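Local coordinates for protein B-agarase (Saccharophagus degradans, PDB 4BQ2) that hydrolyses agarose as an exo-acting beta-agarase of glycoside hydrolase family 50, at residues S648-F653 with V694-F699; Y626-E631 with K681-S686; F282-D287 with W410-L415. All coordinates share one frame; numbering follows the deposited sequence.

Overall arrangement
All three contacts reach one mixed sheet, in which strands 280-287, 693-699, 648-652 and 624-627 lie side by side and parallel. Contact 1 is the middle pair of these strands; its centre is about 8 Å from that of contact 2 and about 9 Å from that of contact 3, which are about 15 Å from each other. Contact 3 closes first along the chain. Contacts 1 and 2 then interlock, their segments following as 626-631, 648-653, 681-686 and 694-699. This order, with helix 673-688 packed on the sheet, is consistent with a (beta/alpha)8 barrel whose last strand, 693-699, lies beside its first, 280-287.

Contact 1: residues S648-F653 with V694-F699; sequences SIIGEF and VGAHWF
Two neighbouring parallel strands, probably the last two of a (beta/alpha)8 barrel, pair here between S648-F653 and V694-F699. Their axes run 4.7 Å apart and diverge by only 4°. S648 O accepts from V694 N at 2.8 Å, I650 N gives to G695 O, and I650 O takes H697 N at 2.9 Å. Beyond G651 the regular pattern falters: F653 N makes only a weak bond to H697 O, before F653 O receives F699 N at 2.8 Å. On one face, I650 CB meets A696 CB at 3.8 Å. F653 joins that side because its CG sits between the backbone N and the carbonyl carbon (chi1 72°), which brings the ring back over the partner strand. There the edge of the W698 indole points at the F653 face in a T-shaped stack, F653 CE2 lying 3.7 Å from W698 CE3 and the planes 86° apart. On the other face, I649 CD1 reaches H697 CE1, and a water that donates to G651 O lies 2.7 Å from H697 ND1. The E652 side chain runs alongside F699 in the same direction, with E652 CD 3.6 Å from F699 CD2. Its carboxylate is held by a salt bridge to R603 and a hydrogen bond to Y629, and also bonds a glycerol, which suggests a pocket at this end of the strands. H697 NE2 has its partner in S414 OG. Strand 624-627 bonds along the other edge of 648-652, while strand 280-287 flanks 693-699. Helix 673-688 packs over the face carrying I650, A696 and F653, setting M684 against A696 and F653.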
ATOM      1  N   SER A 648     -12.430   0.303  15.328  1.00 16.33           N
ATOM      2  CA  SER A 648     -11.243   0.220  14.472  1.00 14.83           C
ATOM      3  C   SER A 648     -11.651   0.530  13.033  1.00 14.21           C
ATOM      4  O   SER A 648     -12.811   0.444  12.673  1.00 14.28           O
ATOM      5  CB  SER A 648     -10.643  -1.189  14.576  1.00 15.08           C
ATOM      6  OG  SER A 648     -10.311  -1.488  15.948  1.00 15.17           O
ATOM      7  N   ILE A 649     -10.692   0.901  12.200  1.00 14.22           N
ATOM      8  CA  ILE A 649     -11.045   1.107  10.804  1.00 13.05           C
ATOM      9  C   ILE A 649      -9.896   0.616   9.958  1.00 13.16           C
ATOM     10  O   ILE A 649      -8.738   0.767  10.358  1.00 12.95           O
ATOM     11  CB  ILE A 649     -11.430   2.591  10.518  1.00 13.48           C
ATOM     12  CG1 ILE A 649     -12.009   2.781   9.099  1.00 12.83           C
ATOM     13  CG2 ILE A 649     -10.274   3.573  10.798  1.00 12.54           C
ATOM     14  CD1 ILE A 649     -12.516   4.211   8.836  1.00 14.20           C
ATOM     15  N   ILE A 650     -10.225  -0.013   8.822  1.00 13.90           N
ATOM     16  CA  ILE A 650      -9.224  -0.319   7.767  1.00 13.86           C
ATOM     17  C   ILE A 650      -9.038   0.913   6.860  1.00 13.87           C
ATOM     18  O   ILE A 650      -9.986   1.358   6.215  1.00 13.84           O
ATOM     19  CB  ILE A 650      -9.677  -1.510   6.896  1.00 14.11           C
ATOM     20  CG1 ILE A 650      -9.738  -2.804   7.738  1.00 14.82           C
ATOM     21  CG2 ILE A 650      -8.763  -1.669   5.650  1.00 14.65           C
ATOM     22  CD1 ILE A 650      -8.397  -3.306   8.295  1.00 15.62           C
ATOM     23  N   GLY A 651      -7.839   1.487   6.845  1.00 12.57           N
ATOM     24  CA  GLY A 651      -7.610   2.732   6.078  1.00 13.39           C
ATOM     25  C   GLY A 651      -7.346   2.446   4.614  1.00 13.15           C
ATOM     26  O   GLY A 651      -7.567   3.328   3.751  1.00 13.43           O
ATOM     27  N   GLU A 652      -6.871   1.222   4.347  1.00 13.04           N
ATOM     28  CA  GLU A 652      -6.448   0.762   2.995  1.00 13.88           C
ATOM     29  C   GLU A 652      -6.551  -0.748   2.852  1.00 14.13           C
ATOM     30  O   GLU A 652      -6.147  -1.487   3.754  1.00 13.85           O
ATOM     31  CB  GLU A 652      -4.986   1.145   2.730  1.00 13.77           C
ATOM     32  CG  GLU A 652      -4.751   2.636   2.818  1.00 15.07           C
ATOM     33  CD  GLU A 652      -3.315   3.054   2.613  1.00 15.53           C
ATOM     34  OE1 GLU A 652      -2.458   2.235   2.169  1.00 15.55           O
ATOM     35  OE2 GLU A 652      -3.059   4.222   2.904  1.00 15.89           O
ATOM     36  N   PHE A 653      -7.089  -1.173   1.709  1.00 14.81           N
ATOM     37  CA  PHE A 653      -6.898  -2.519   1.156  1.00 14.51           C
ATOM     38  C   PHE A 653      -7.097  -2.368  -0.347  1.00 14.87           C
ATOM     39  O   PHE A 653      -7.594  -1.329  -0.824  1.00 14.32           O
ATOM     40  CB  PHE A 653      -7.884  -3.554   1.726  1.00 14.92           C
ATOM     41  CG  PHE A 653      -9.325  -3.401   1.247  1.00 14.90           C
ATOM     42  CD1 PHE A 653     -10.132  -2.372   1.734  1.00 14.89           C
ATOM     43  CD2 PHE A 653      -9.888  -4.339   0.361  1.00 14.91           C
ATOM     44  CE1 PHE A 653     -11.466  -2.247   1.310  1.00 15.67           C
ATOM     45  CE2 PHE A 653     -11.223  -4.232  -0.053  1.00 14.79           C
ATOM     46  CZ  PHE A 653     -12.008  -3.179   0.411  1.00 15.10           C
ATOM     47  N   VAL A 694     -15.479  -0.476  12.365  1.00 13.66           N
ATOM     48  CA  VAL A 694     -16.540   0.437  11.941  1.00 14.01           C
ATOM     49  C   VAL A 694     -16.504   0.899  10.485  1.00 14.61           C
ATOM     50  O   VAL A 694     -17.330   1.730  10.073  1.00 15.54           O
ATOM     51  CB  VAL A 694     -16.659   1.661  12.864  1.00 14.19           C
ATOM     52  CG1 VAL A 694     -16.756   1.178  14.330  1.00 14.22           C
ATOM     53  CG2 VAL A 694     -15.473   2.630  12.657  1.00 14.81           C
ATOM     54  N   GLY A 695     -15.579   0.348   9.713  1.00 15.66           N
ATOM     55  CA  GLY A 695     -15.503   0.655   8.278  1.00 14.80           C
ATOM     56  C   GLY A 695     -14.214   0.166   7.628  1.00 15.08           C
ATOM     57  O   GLY A 695     -13.310  -0.338   8.290  1.00 14.88           O
ATOM     58  N   ALA A 696     -14.122   0.369   6.322  1.00 14.91           N
ATOM     59  CA  ALA A 696     -12.940  -0.028   5.535  1.00 15.90           C
ATOM     60  C   ALA A 696     -12.905   0.804   4.258  1.00 16.59           C
ATOM     61  O   ALA A 696     -13.907   0.878   3.542  1.00 18.65           O
ATOM     62  CB  ALA A 696     -13.039  -1.502   5.163  1.00 14.84           C
ATOM     63  N   HIS A 697     -11.756   1.401   3.981  1.00 15.52           N
ATOM     64  CA  HIS A 697     -11.546   2.187   2.765  1.00 14.53           C
ATOM     65  C   HIS A 697     -10.573   1.439   1.833  1.00 14.40           C
ATOM     66  O   HIS A 697      -9.579   0.845   2.259  1.00 13.62           O
ATOM     67  CB  HIS A 697     -10.985   3.584   3.092  1.00 13.83           C
ATOM     68  CG  HIS A 697     -11.972   4.499   3.755  1.00 13.92           C
ATOM     69  ND1 HIS A 697     -11.653   5.273   4.855  1.00 14.80           N
ATOM     70  CD2 HIS A 697     -13.275   4.764   3.470  1.00 13.34           C
ATOM     71  CE1 HIS A 697     -12.713   5.986   5.208  1.00 14.36           C
ATOM     72  NE2 HIS A 697     -13.714   5.685   4.390  1.00 14.09           N
ATOM     73  N   TRP A 698     -10.925   1.463   0.557  1.00 14.37           N
ATOM     74  CA  TRP A 698     -10.129   0.886  -0.538  1.00 13.48           C
ATOM     75  C   TRP A 698      -9.147   1.889  -1.081  1.00 14.24           C
ATOM     76  O   TRP A 698      -9.493   3.086  -1.304  1.00 12.91           O
ATOM     77  CB  TRP A 698     -11.139   0.487  -1.632  1.00 13.34           C
ATOM     78  CG  TRP A 698     -10.567   0.229  -2.996  1.00 13.53           C
ATOM     79  CD1 TRP A 698     -10.105   1.160  -3.903  1.00 13.82           C
ATOM     80  CD2 TRP A 698     -10.396  -1.037  -3.590  1.00 14.52           C
ATOM     81  NE1 TRP A 698      -9.665   0.525  -5.056  1.00 13.69           N
ATOM     82  CE2 TRP A 698      -9.825  -0.829  -4.882  1.00 14.33           C
ATOM     83  CE3 TRP A 698     -10.666  -2.350  -3.165  1.00 13.68           C
ATOM     84  CZ2 TRP A 698      -9.546  -1.887  -5.745  1.00 14.16           C
ATOM     85  CZ3 TRP A 698     -10.370  -3.391  -4.013  1.00 14.18           C
ATOM     86  CH2 TRP A 698      -9.848  -3.155  -5.302  1.00 14.39           C
ATOM     87  N   PHE A 699      -7.912   1.432  -1.288  1.00 13.78           N
ATOM     88  CA  PHE A 699      -6.870   2.261  -1.877  1.00 14.66           C
ATOM     89  C   PHE A 699      -6.668   1.774  -3.316  1.00 15.29           C
ATOM     90  O   PHE A 699      -6.151   0.664  -3.504  1.00 15.53           O
ATOM     91  CB  PHE A 699      -5.564   2.083  -1.076  1.00 14.85           C
ATOM     92  CG  PHE A 699      -4.462   3.048  -1.465  1.00 14.38           C
ATOM     93  CD1 PHE A 699      -3.688   2.819  -2.608  1.00 13.54           C
ATOM     94  CD2 PHE A 699      -4.189   4.180  -0.685  1.00 15.35           C
ATOM     95  CE1 PHE A 699      -2.661   3.699  -2.956  1.00 14.72           C
ATOM     96  CE2 PHE A 699      -3.168   5.084  -1.036  1.00 15.44           C
ATOM     97  CZ  PHE A 699      -2.409   4.849  -2.189  1.00 15.34           C
TER
HETATM   98  O   HOH W   1      -8.939   5.691   4.926  1.00 14.33           O

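Contact 2: residues Y626-E631 with K681-S686; sequences YNSYKE and KDYMQS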
ATOM      1  N   TYR A 626      -5.842   0.802  10.765  1.00 14.40           N
ATOM      2  CA  TYR A 626      -4.871  -0.165  10.240  1.00 14.75           C
ATOM      3  C   TYR A 626      -5.037  -0.206   8.715  1.00 14.29           C
ATOM      4  O   TYR A 626      -6.166  -0.183   8.204  1.00 14.58           O
ATOM      5  CB  TYR A 626      -5.158  -1.579  10.759  1.00 14.39           C
ATOM      6  CG  TYR A 626      -5.307  -1.715  12.282  1.00 14.62           C
ATOM      7  CD1 TYR A 626      -4.187  -1.932  13.098  1.00 15.33           C
ATOM      8  CD2 TYR A 626      -6.562  -1.604  12.893  1.00 15.43           C
ATOM      9  CE1 TYR A 626      -4.309  -2.059  14.494  1.00 15.33           C
ATOM     10  CE2 TYR A 626      -6.705  -1.729  14.288  1.00 15.47           C
ATOM     11  CZ  TYR A 626      -5.576  -1.948  15.075  1.00 15.39           C
ATOM     12  OH  TYR A 626      -5.709  -2.068  16.446  1.00 15.20           O
ATOM     13  N   ASN A 627      -3.922  -0.307   8.005  1.00 14.05           N
ATOM     14  CA  ASN A 627      -3.929  -0.595   6.548  1.00 15.01           C
ATOM     15  C   ASN A 627      -3.581  -2.089   6.440  1.00 15.52           C
ATOM     16  O   ASN A 627      -2.556  -2.494   6.964  1.00 17.00           O
ATOM     17  CB  ASN A 627      -2.828   0.226   5.851  1.00 14.97           C
ATOM     18  CG  ASN A 627      -3.117   1.709   5.872  1.00 15.17           C
ATOM     19  OD1 ASN A 627      -4.232   2.112   6.207  1.00 15.10           O
ATOM     20  ND2 ASN A 627      -2.119   2.527   5.558  1.00 14.66           N
ATOM     21  N   SER A 628      -4.412  -2.890   5.780  1.00 14.67           N
ATOM     22  CA  SER A 628      -4.187  -4.332   5.759  1.00 14.22           C
ATOM     23  C   SER A 628      -4.437  -4.881   4.361  1.00 14.09           C
ATOM     24  O   SER A 628      -5.594  -5.123   3.944  1.00 14.63           O
ATOM     25  CB  SER A 628      -5.042  -5.065   6.826  1.00 14.26           C
ATOM     26  OG  SER A 628      -4.705  -6.467   6.893  1.00 14.33           O
ATOM     27  N   TYR A 629      -3.345  -5.037   3.619  1.00 13.38           N
ATOM     28  CA  TYR A 629      -3.432  -5.556   2.278  1.00 14.08           C
ATOM     29  C   TYR A 629      -3.289  -7.073   2.319  1.00 14.38           C
ATOM     30  O   TYR A 629      -2.199  -7.611   2.169  1.00 14.70           O
ATOM     31  CB  TYR A 629      -2.337  -4.931   1.429  1.00 14.06           C
ATOM     32  CG  TYR A 629      -2.517  -3.432   1.163  1.00 13.27           C
ATOM     33  CD1 TYR A 629      -3.348  -2.993   0.134  1.00 14.26           C
ATOM     34  CD2 TYR A 629      -1.793  -2.493   1.867  1.00 13.40           C
ATOM     35  CE1 TYR A 629      -3.494  -1.636  -0.140  1.00 13.17           C
ATOM     36  CE2 TYR A 629      -1.942  -1.126   1.610  1.00 14.05           C
ATOM     37  CZ  TYR A 629      -2.783  -0.714   0.586  1.00 13.01           C
ATOM     38  OH  TYR A 629      -2.914   0.649   0.287  1.00 14.03           O
ATOM     39  N   LYS A 630      -4.418  -7.737   2.472  1.00 14.21           N
ATOM     40  CA  LYS A 630      -4.503  -9.187   2.591  1.00 15.31           C
ATOM     41  C   LYS A 630      -5.820  -9.536   1.905  1.00 16.02           C
ATOM     42  O   LYS A 630      -6.533  -8.640   1.429  1.00 16.07           O
ATOM     43  CB  LYS A 630      -4.588  -9.604   4.092  1.00 15.21           C
ATOM     44  CG  LYS A 630      -3.471  -9.083   4.987  1.00 17.86           C
ATOM     45  CD  LYS A 630      -2.101  -9.702   4.655  1.00 18.76           C
ATOM     46  CE  LYS A 630      -1.037  -8.996   5.478  1.00 22.37           C
ATOM     47  NZ  LYS A 630       0.315  -8.997   4.864  1.00 27.67           N
ATOM     48  N   GLU A 631      -6.139 -10.817   1.828  1.00 15.42           N
ATOM     49  CA  GLU A 631      -7.441 -11.266   1.306  1.00 15.58           C
ATOM     50  C   GLU A 631      -8.635 -11.082   2.252  1.00 15.55           C
ATOM     51  O   GLU A 631      -9.802 -11.127   1.840  1.00 15.05           O
ATOM     52  CB  GLU A 631      -7.314 -12.709   0.779  1.00 15.39           C
ATOM     53  CG  GLU A 631      -6.399 -12.693  -0.471  1.00 16.71           C
ATOM     54  CD  GLU A 631      -6.135 -14.069  -1.107  1.00 18.20           C
ATOM     55  OE1 GLU A 631      -6.977 -14.985  -0.968  1.00 19.02           O
ATOM     56  OE2 GLU A 631      -5.095 -14.206  -1.810  1.00 20.51           O
ATOM     57  N   LYS A 681     -15.524  -8.598  -2.386  1.00 17.36           N
ATOM     58  CA  LYS A 681     -16.641  -9.061  -1.580  1.00 18.21           C
ATOM     59  C   LYS A 681     -16.214  -9.921  -0.383  1.00 18.92           C
ATOM     60  O   LYS A 681     -16.761  -9.779   0.726  1.00 18.43           O
ATOM     61  CB  LYS A 681     -17.667  -9.766  -2.468  1.00 16.77           C
ATOM     62  CG  LYS A 681     -18.421  -8.776  -3.370  1.00 16.62           C
ATOM     63  CD  LYS A 681     -19.546  -9.436  -4.145  1.00 16.74           C
ATOM     64  CE  LYS A 681     -19.043 -10.474  -5.137  1.00 18.06           C
ATOM     65  NZ  LYS A 681     -20.147 -10.739  -6.072  1.00 17.49           N
ATOM     66  N   ASP A 682     -15.207 -10.762  -0.591  1.00 18.22           N
ATOM     67  CA  ASP A 682     -14.668 -11.591   0.492  1.00 19.76           C
ATOM     68  C   ASP A 682     -13.981 -10.758   1.552  1.00 19.37           C
ATOM     69  O   ASP A 682     -14.185 -10.985   2.757  1.00 17.61           O
ATOM     70  CB  ASP A 682     -13.635 -12.610  -0.006  1.00 19.91           C
ATOM     71  CG  ASP A 682     -14.241 -13.759  -0.836  1.00 21.96           C
ATOM     72  OD1 ASP A 682     -15.466 -14.009  -0.866  1.00 21.54           O
ATOM     73  OD2 ASP A 682     -13.431 -14.423  -1.495  1.00 25.17           O
ATOM     74  N   TYR A 683     -13.148  -9.811   1.114  1.00 16.31           N
ATOM     75  CA  TYR A 683     -12.510  -8.931   2.051  1.00 16.21           C
ATOM     76  C   TYR A 683     -13.527  -8.163   2.896  1.00 15.39           C
ATOM     77  O   TYR A 683     -13.430  -8.134   4.127  1.00 15.11           O
ATOM     78  CB  TYR A 683     -11.597  -7.917   1.335  1.00 14.09           C
ATOM     79  CG  TYR A 683     -10.699  -7.158   2.271  1.00 14.31           C
ATOM     80  CD1 TYR A 683     -11.181  -6.048   3.023  1.00 14.07           C
ATOM     81  CD2 TYR A 683      -9.367  -7.505   2.401  1.00 13.59           C
ATOM     82  CE1 TYR A 683     -10.335  -5.351   3.896  1.00 13.77           C
ATOM     83  CE2 TYR A 683      -8.530  -6.805   3.242  1.00 13.92           C
ATOM     84  CZ  TYR A 683      -9.028  -5.733   4.008  1.00 14.36           C
ATOM     85  OH  TYR A 683      -8.172  -5.015   4.844  1.00 15.39           O
ATOM     86  N   MET A 684     -14.450  -7.466   2.233  1.00 16.96           N
ATOM     87  CA  MET A 684     -15.467  -6.704   2.958  1.00 16.96           C
ATOM     88  C   MET A 684     -16.354  -7.561   3.877  1.00 18.39           C
ATOM     89  O   MET A 684     -16.741  -7.103   4.965  1.00 18.13           O
ATOM     90  CB  MET A 684     -16.313  -5.881   1.987  1.00 17.38           C
ATOM     91  CG  MET A 684     -15.568  -4.670   1.407  1.00 17.44           C
ATOM     92  SD  MET A 684     -14.844  -3.534   2.615  1.00 18.37           S
ATOM     93  CE  MET A 684     -16.330  -2.983   3.471  1.00 18.03           C
ATOM     94  N   GLN A 685     -16.663  -8.795   3.474  1.00 18.25           N
ATOM     95  CA  GLN A 685     -17.404  -9.709   4.364  1.00 19.40           C
ATOM     96  C   GLN A 685     -16.653  -9.915   5.650  1.00 18.08           C
ATOM     97  O   GLN A 685     -17.255  -9.976   6.731  1.00 17.48           O
ATOM     98  CB  GLN A 685     -17.677 -11.093   3.740  1.00 20.06           C
ATOM     99  CG  GLN A 685     -18.704 -11.935   4.530  1.00 22.75           C
ATOM    100  CD  GLN A 685     -20.061 -11.250   4.589  1.00 23.38           C
ATOM    101  OE1 GLN A 685     -20.540 -10.758   3.582  1.00 26.69           O
ATOM    102  NE2 GLN A 685     -20.648 -11.151   5.768  1.00 23.93           N
ATOM    103  N   SER A 686     -15.334 -10.058   5.530  1.00 18.40           N
ATOM    104  CA  SER A 686     -14.466 -10.245   6.675  1.00 20.07           C
ATOM    105  C   SER A 686     -14.508  -9.025   7.624  1.00 19.26           C
ATOM    106  O   SER A 686     -14.495  -9.172   8.870  1.00 17.71           O
ATOM    107  CB  SER A 686     -13.029 -10.477   6.166  1.00 22.75           C
ATOM    108  OG  SER A 686     -12.211 -10.960   7.192  1.00 26.87           O
TER
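The ring of Y683 points from helix 673-688 into the backbone that follows strand 624-627, a helix-to-loop contact on the outer side of the probable (beta/alpha)8 barrel. With CG anti to the backbone N (chi1 -168°), the ring stands out from the helix and presents one edge to the loop. K630 O lies in the ring plane beside that edge, 3.2 Å from Y683 CD2. At the far end of the ring the hydroxyl donates to S628 O, and it does so in the carbonyl plane, on a lone pair. S628 O also takes a weak bond from K630 N. S628 CB lies 3.7 Å from Y683 OH. The Y683 ring is stacked on F653 and touches I650, which ties the helix to strand 648-652 as well. Two acidic side chains of the contact turn to the region of the agarase CBM-like domain, E631 in a salt bridge with K180 and D682 hydrogen-bonded to H178. At the helix backbone, Y683 CA makes a CA-H...O contact to E631 O at 3.5 Å, and the hydroxyl bond from Y683 OH to S628 O measures 2.7 Å.

Contact 3: residues F282-D287 with W410-L415; sequences FATGLD and WGFTSL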
ATOM      1  N   PHE A 282     -21.551   3.157   9.136  1.00 16.29           N
ATOM      2  CA  PHE A 282     -20.472   2.215   8.829  1.00 16.00           C
ATOM      3  C   PHE A 282     -19.782   2.783   7.573  1.00 16.68           C
ATOM      4  O   PHE A 282     -20.444   3.098   6.567  1.00 16.74           O
ATOM      5  CB  PHE A 282     -21.010   0.789   8.612  1.00 17.29           C
ATOM      6  CG  PHE A 282     -19.923  -0.250   8.378  1.00 18.00           C
ATOM      7  CD1 PHE A 282     -19.467  -0.528   7.080  1.00 18.98           C
ATOM      8  CD2 PHE A 282     -19.373  -0.955   9.438  1.00 18.68           C
ATOM      9  CE1 PHE A 282     -18.475  -1.480   6.863  1.00 19.66           C
ATOM     10  CE2 PHE A 282     -18.376  -1.911   9.244  1.00 18.93           C
ATOM     11  CZ  PHE A 282     -17.916  -2.178   7.947  1.00 18.50           C
ATOM     12  N   ALA A 283     -18.468   2.997   7.681  1.00 14.86           N
ATOM     13  CA  ALA A 283     -17.765   3.752   6.671  1.00 14.80           C
ATOM     14  C   ALA A 283     -17.260   2.866   5.531  1.00 13.50           C
ATOM     15  O   ALA A 283     -16.520   1.907   5.762  1.00 13.91           O
ATOM     16  CB  ALA A 283     -16.609   4.516   7.320  1.00 14.43           C
ATOM     17  N   THR A 284     -17.686   3.178   4.313  1.00 12.95           N
ATOM     18  CA  THR A 284     -17.128   2.559   3.132  1.00 13.23           C
ATOM     19  C   THR A 284     -16.772   3.668   2.166  1.00 13.76           C
ATOM     20  O   THR A 284     -17.391   4.735   2.190  1.00 13.34           O
ATOM     21  CB  THR A 284     -18.119   1.575   2.480  1.00 13.87           C
ATOM     22  OG1 THR A 284     -19.299   2.303   2.079  1.00 13.82           O
ATOM     23  CG2 THR A 284     -18.485   0.423   3.472  1.00 13.62           C
ATOM     24  N   GLY A 285     -15.763   3.433   1.332  1.00 13.89           N
ATOM     25  CA  GLY A 285     -15.364   4.450   0.338  1.00 14.14           C
ATOM     26  C   GLY A 285     -13.930   4.242  -0.133  1.00 14.40           C
ATOM     27  O   GLY A 285     -13.292   3.207   0.185  1.00 14.13           O
ATOM     28  N   LEU A 286     -13.424   5.220  -0.891  1.00 13.67           N
ATOM     29  CA  LEU A 286     -12.122   5.094  -1.533  1.00 14.65           C
ATOM     30  C   LEU A 286     -11.171   6.165  -1.082  1.00 14.00           C
ATOM     31  O   LEU A 286     -11.597   7.290  -0.734  1.00 15.75           O
ATOM     32  CB  LEU A 286     -12.250   5.195  -3.077  1.00 14.52           C
ATOM     33  CG  LEU A 286     -13.426   4.388  -3.678  1.00 13.77           C
ATOM     34  CD1 LEU A 286     -13.479   4.574  -5.195  1.00 13.30           C
ATOM     35  CD2 LEU A 286     -13.465   2.888  -3.319  1.00 12.93           C
ATOM     36  N   ASP A 287      -9.893   5.833  -1.111  1.00 13.09           N
ATOM     37  CA  ASP A 287      -8.839   6.761  -0.755  1.00 14.30           C
ATOM     38  C   ASP A 287      -8.326   7.467  -2.010  1.00 14.42           C
ATOM     39  O   ASP A 287      -8.485   6.938  -3.111  1.00 15.49           O
ATOM     40  CB  ASP A 287      -7.668   6.003  -0.147  1.00 14.01           C
ATOM     41  CG  ASP A 287      -8.042   5.272   1.128  1.00 16.29           C
ATOM     42  OD1 ASP A 287      -8.770   5.851   1.951  1.00 16.20           O
ATOM     43  OD2 ASP A 287      -7.573   4.135   1.313  1.00 16.43           O
ATOM     44  N   TRP A 410     -22.915   4.046  -6.095  1.00 13.60           N
ATOM     45  CA  TRP A 410     -22.195   2.805  -5.809  1.00 14.20           C
ATOM     46  C   TRP A 410     -22.404   2.388  -4.366  1.00 15.29           C
ATOM     47  O   TRP A 410     -21.975   1.305  -3.961  1.00 16.39           O
ATOM     48  CB  TRP A 410     -20.692   3.009  -6.068  1.00 14.39           C
ATOM     49  CG  TRP A 410     -20.344   3.341  -7.502  1.00 14.42           C
ATOM     50  CD1 TRP A 410     -21.162   3.261  -8.606  1.00 14.43           C
ATOM     51  CD2 TRP A 410     -19.072   3.754  -7.957  1.00 14.75           C
ATOM     52  NE1 TRP A 410     -20.456   3.627  -9.732  1.00 15.35           N
ATOM     53  CE2 TRP A 410     -19.165   3.937  -9.356  1.00 15.24           C
ATOM     54  CE3 TRP A 410     -17.843   3.995  -7.312  1.00 14.14           C
ATOM     55  CZ2 TRP A 410     -18.086   4.371 -10.120  1.00 14.84           C
ATOM     56  CZ3 TRP A 410     -16.757   4.437  -8.079  1.00 15.41           C
ATOM     57  CH2 TRP A 410     -16.882   4.577  -9.478  1.00 15.56           C
ATOM     58  N   GLY A 411     -23.054   3.269  -3.603  1.00 16.68           N
ATOM     59  CA  GLY A 411     -23.514   2.955  -2.240  1.00 15.94           C
ATOM     60  C   GLY A 411     -22.510   3.248  -1.134  1.00 15.73           C
ATOM     61  O   GLY A 411     -22.738   2.902   0.035  1.00 15.85           O
ATOM     62  N   PHE A 412     -21.415   3.910  -1.482  1.00 15.83           N
ATOM     63  CA  PHE A 412     -20.393   4.211  -0.489  1.00 15.38           C
ATOM     64  C   PHE A 412     -20.890   5.259   0.462  1.00 15.10           C
ATOM     65  O   PHE A 412     -21.594   6.187   0.044  1.00 16.74           O
ATOM     66  CB  PHE A 412     -19.134   4.698  -1.152  1.00 15.24           C
ATOM     67  CG  PHE A 412     -18.333   3.605  -1.789  1.00 15.37           C
ATOM     68  CD1 PHE A 412     -17.842   2.562  -1.023  1.00 15.60           C
ATOM     69  CD2 PHE A 412     -18.072   3.625  -3.167  1.00 15.35           C
ATOM     70  CE1 PHE A 412     -17.076   1.532  -1.586  1.00 15.18           C
ATOM     71  CE2 PHE A 412     -17.304   2.608  -3.736  1.00 15.20           C
ATOM     72  CZ  PHE A 412     -16.823   1.559  -2.952  1.00 15.42           C
ATOM     73  N   THR A 413     -20.540   5.118   1.732  1.00 14.77           N
ATOM     74  CA  THR A 413     -21.086   6.022   2.714  1.00 14.99           C
ATOM     75  C   THR A 413     -20.126   7.202   2.966  1.00 15.44           C
ATOM     76  O   THR A 413     -20.473   8.133   3.710  1.00 15.34           O
ATOM     77  CB  THR A 413     -21.385   5.306   4.032  1.00 14.55           C
ATOM     78  OG1 THR A 413     -20.192   4.725   4.533  1.00 13.17           O
ATOM     79  CG2 THR A 413     -22.459   4.211   3.870  1.00 14.87           C
ATOM     80  N   SER A 414     -18.945   7.187   2.336  1.00 13.77           N
ATOM     81  CA  SER A 414     -17.974   8.267   2.529  1.00 13.42           C
ATOM     82  C   SER A 414     -17.019   8.405   1.362  1.00 13.29           C
ATOM     83  O   SER A 414     -16.905   7.482   0.556  1.00 14.10           O
ATOM     84  CB  SER A 414     -17.105   7.972   3.770  1.00 13.44           C
ATOM     85  OG  SER A 414     -16.335   6.798   3.608  1.00 13.75           O
ATOM     86  N   LEU A 415     -16.324   9.548   1.339  1.00 12.89           N
ATOM     87  CA  LEU A 415     -15.029   9.778   0.650  1.00 12.05           C
ATOM     88  C   LEU A 415     -13.933   9.491   1.660  1.00 12.04           C
ATOM     89  O   LEU A 415     -14.009   9.951   2.793  1.00 11.79           O
ATOM     90  CB  LEU A 415     -14.919  11.240   0.183  1.00 11.80           C
ATOM     91  CG  LEU A 415     -16.160  11.772  -0.566  1.00 12.25           C
ATOM     92  CD1 LEU A 415     -16.077  13.276  -0.897  1.00 11.25           C
ATOM     93  CD2 LEU A 415     -16.442  10.971  -1.823  1.00 12.88           C
TER
HETATM   94  O   HOH W   2     -15.347   7.164  -1.537  1.00 16.55           O
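T284 and T413 exchange hydrogen bonds at the tight end of this contact, where strand 280-287 meets the loop leaving helix 394-410. T284 N gives to T413 OG1 at 3.0 Å, and T413 N gives to T284 OG1 at 3.1 Å. The T413 hydroxyl, placed between its backbone N and carbonyl carbon (chi1 59°), is turned so that OG1 also donates to F282 O, only 2.6 Å away. T284 O takes the S414 hydroxyl, OG donating to it at 2.7 Å from well above the carbonyl plane, with weak bonds from S414 N and T413 N. Buried hydroxyls thus take up much of the polar backbone here, and T284 OG1 also bonds N739. The F412 ring lies along T284 and G285, its edge against the T284 side chain and its CD1 3.3 Å from G285 N, and reaches L286.

Toward L286 the fit relaxes. L286 crosses F412 at about a right angle, with L286 CD2 3.6 Å from F412 CZ, but L286 CD1 merely approaches the W410 edge at 4.4 Å from CZ3. Within 282-287 and 410-415 a water bridges the backbones, accepting from L286 N and donating to S414 O; L286 also bonds the backbone of G416. A Schellman motif at G411 ends helix 394-410 and turns the chain toward the strand. The loop after this helix thus lies along strand 280-287 about where the second strand of a (beta/alpha)8 barrel would be expected, held largely by hydroxyls.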